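Putative glycyl-glycine endopeptidase lytM (Ruminococcus gnavus, PDB 3NYY) is probably a zinc-dependent metalloendopeptidase of the M23 family, whose active members cleave peptide bonds in bacterial cell-wall peptidoglycan. Local coordinates at the interface of chains A and B. Residues are numbered along the deposited sequence; one frame, centred on the assembly and turned at random. Chains: chain A/B, Putative glycyl-glycine endopeptidase lytM.

The interface of chains A and B. Residues chain A 108-111, 115, 131; chain B 108-111, 115, 131.
Two copies of the protein meet here across a two-fold axis, so every contact has a twin with the chains exchanged. Chain A contributes A:Ser108 at the end of strand 107-108, the loop residues that follow it, A:Phe115 of helix 113-117 and selenomethionine A:Met131 of strand 128-132; chain B contributes the same set. A:Val110 packs on B:Met131, and the tip of B:Met131 in turn meets A:Phe115. The crystal does not establish that this dimer forms in the cell.

Apolar packing dominates. A:Val110 meets its twin tip to tip near the axis, CG2 against B:Val110 CG2 at 4.1 Å. Its other branch, CG1, lies anti to its own carbonyl carbon (chi1 -63°). That CG1 methyl of A:Val110 sits 3.7 Å from CG of B:Met131, and the two side chains cross at about a right angle. A:Val110 CG1 also rests on the backbone of B:Tyr109, with CA 3.7 Å away. An alanine at A:Val110 would remove both methyls and would probably loosen the packing against B:Met131 and the central valine pair.

A methyl-on-ring contact flanks the valines. B:Met131 bends at chi2 (-65°) and then extends through selenium (chi3 -166°). This brings CE of B:Met131 over the face of the A:Phe115 ring, 3.9 Å from the centroid. The phenylalanine is poorly ordered, so this contact is less certain than the valine core.

No direct hydrogen bond or salt bridge crosses the patch. Polar linkage runs through two waters instead. Water 2 lies 2.6 Å from the backbone carbonyl O of A:Tyr109, and it spans to the other chain, where the hydroxyl OG of B:Ser108 is 2.9 Å from this water.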
# COMPACT_ATOMS: atom_id res chain seq x y z
N SER A 108 -6.87 -1.93 3.06
CA SER A 108 -6.05 -1.83 1.85
C SER A 108 -4.63 -2.18 2.23
O SER A 108 -4.22 -1.88 3.35
CB SER A 108 -6.05 -0.40 1.31
OG SER A 108 -7.34 0.03 0.94
N TYR A 109 -3.91 -2.83 1.31
CA TYR A 109 -2.53 -3.21 1.55
C TYR A 109 -1.84 -3.50 0.23
O TYR A 109 -2.49 -3.91 -0.75
CB TYR A 109 -2.42 -4.39 2.50
CG TYR A 109 -2.99 -5.71 1.99
CD1 TYR A 109 -4.34 -5.95 2.05
CD2 TYR A 109 -2.15 -6.71 1.50
CE1 TYR A 109 -4.88 -7.19 1.60
CE2 TYR A 109 -2.67 -7.91 1.05
CZ TYR A 109 -4.00 -8.15 1.13
OH TYR A 109 -4.46 -9.37 0.66
N VAL A 110 -0.53 -3.29 0.23
CA VAL A 110 0.32 -3.51 -0.93
C VAL A 110 1.54 -4.33 -0.53
O VAL A 110 1.83 -4.52 0.66
CB VAL A 110 0.80 -2.19 -1.58
CG1 VAL A 110 -0.38 -1.36 -2.13
CG2 VAL A 110 1.64 -1.37 -0.61
N ASP A 111 2.21 -4.87 -1.52
CA ASP A 111 3.50 -5.56 -1.34
C ASP A 111 4.58 -4.50 -1.23
O ASP A 111 5.05 -3.96 -2.24
CB ASP A 111 3.78 -6.47 -2.53
CG ASP A 111 4.94 -7.44 -2.28
OD1 ASP A 111 5.69 -7.21 -1.33
OD2 ASP A 111 5.04 -8.43 -3.06
N PHE A 115 10.42 -2.16 -1.38
CA PHE A 115 10.55 -0.78 -0.97
C PHE A 115 11.25 -0.79 0.43
O PHE A 115 12.22 -0.07 0.65
CB PHE A 115 9.16 -0.10 -0.98
CG PHE A 115 8.49 -0.10 -2.36
CD1 PHE A 115 7.90 -1.27 -2.88
CD2 PHE A 115 8.47 1.04 -3.15
CE1 PHE A 115 7.32 -1.29 -4.17
CE2 PHE A 115 7.87 1.04 -4.43
CZ PHE A 115 7.31 -0.13 -4.94
N MSE A 131 -3.93 -1.36 6.06
CA MSE A 131 -4.43 -0.03 6.38
C MSE A 131 -5.91 0.01 6.58
O MSE A 131 -6.68 -0.55 5.80
CB MSE A 131 -4.03 1.00 5.31
CG MSE A 131 -2.54 0.95 4.87
SE MSE A 131 -1.27 1.41 6.21
CE MSE A 131 0.34 1.66 5.13
N SER B 108 -3.57 -1.75 -6.66
CA SER B 108 -3.69 -1.61 -5.21
C SER B 108 -2.82 -0.45 -4.80
O SER B 108 -1.77 -0.23 -5.42
CB SER B 108 -3.18 -2.86 -4.49
OG SER B 108 -3.92 -4.01 -4.82
N TYR B 109 -3.26 0.30 -3.79
CA TYR B 109 -2.50 1.43 -3.28
C TYR B 109 -2.98 1.80 -1.90
O TYR B 109 -4.15 1.57 -1.54
CB TYR B 109 -2.58 2.63 -4.22
CG TYR B 109 -3.96 3.25 -4.39
CD1 TYR B 109 -4.89 2.69 -5.23
CD2 TYR B 109 -4.28 4.44 -3.72
CE1 TYR B 109 -6.16 3.29 -5.40
CE2 TYR B 109 -5.53 5.02 -3.88
CZ TYR B 109 -6.44 4.46 -4.73
OH TYR B 109 -7.67 5.08 -4.84
N VAL B 110 -2.06 2.38 -1.13
CA VAL B 110 -2.31 2.81 0.24
C VAL B 110 -1.82 4.23 0.43
O VAL B 110 -1.09 4.78 -0.41
CB VAL B 110 -1.64 1.89 1.29
CG1 VAL B 110 -2.19 0.46 1.25
CG2 VAL B 110 -0.12 1.91 1.14
N ASP B 111 -2.27 4.85 1.50
CA ASP B 111 -1.77 6.17 1.94
C ASP B 111 -0.45 5.96 2.65
O ASP B 111 -0.42 5.60 3.83
CB ASP B 111 -2.78 6.82 2.88
CG ASP B 111 -2.49 8.30 3.13
OD1 ASP B 111 -1.37 8.73 2.82
OD2 ASP B 111 -3.42 9.01 3.62
N PHE B 115 4.34 7.38 6.47
CA PHE B 115 5.44 6.42 6.48
C PHE B 115 6.63 7.10 5.74
O PHE B 115 7.75 7.12 6.24
CB PHE B 115 4.97 5.09 5.85
CG PHE B 115 3.79 4.44 6.59
CD1 PHE B 115 2.48 4.94 6.46
CD2 PHE B 115 4.00 3.36 7.45
CE1 PHE B 115 1.40 4.37 7.18
CE2 PHE B 115 2.92 2.77 8.15
CZ PHE B 115 1.63 3.29 8.03
N MSE B 131 0.20 0.04 -7.35
CA MSE B 131 0.82 -1.24 -7.62
C MSE B 131 0.06 -2.07 -8.60
O MSE B 131 -1.16 -2.21 -8.51
CB MSE B 131 1.06 -2.04 -6.33
CG MSE B 131 1.70 -1.25 -5.16
SE MSE B 131 3.47 -0.63 -5.46
CE MSE B 131 3.99 -0.13 -3.63
O HOH W 1 -6.45 2.33 -0.60
O HOH W 2 -2.93 -5.64 -2.63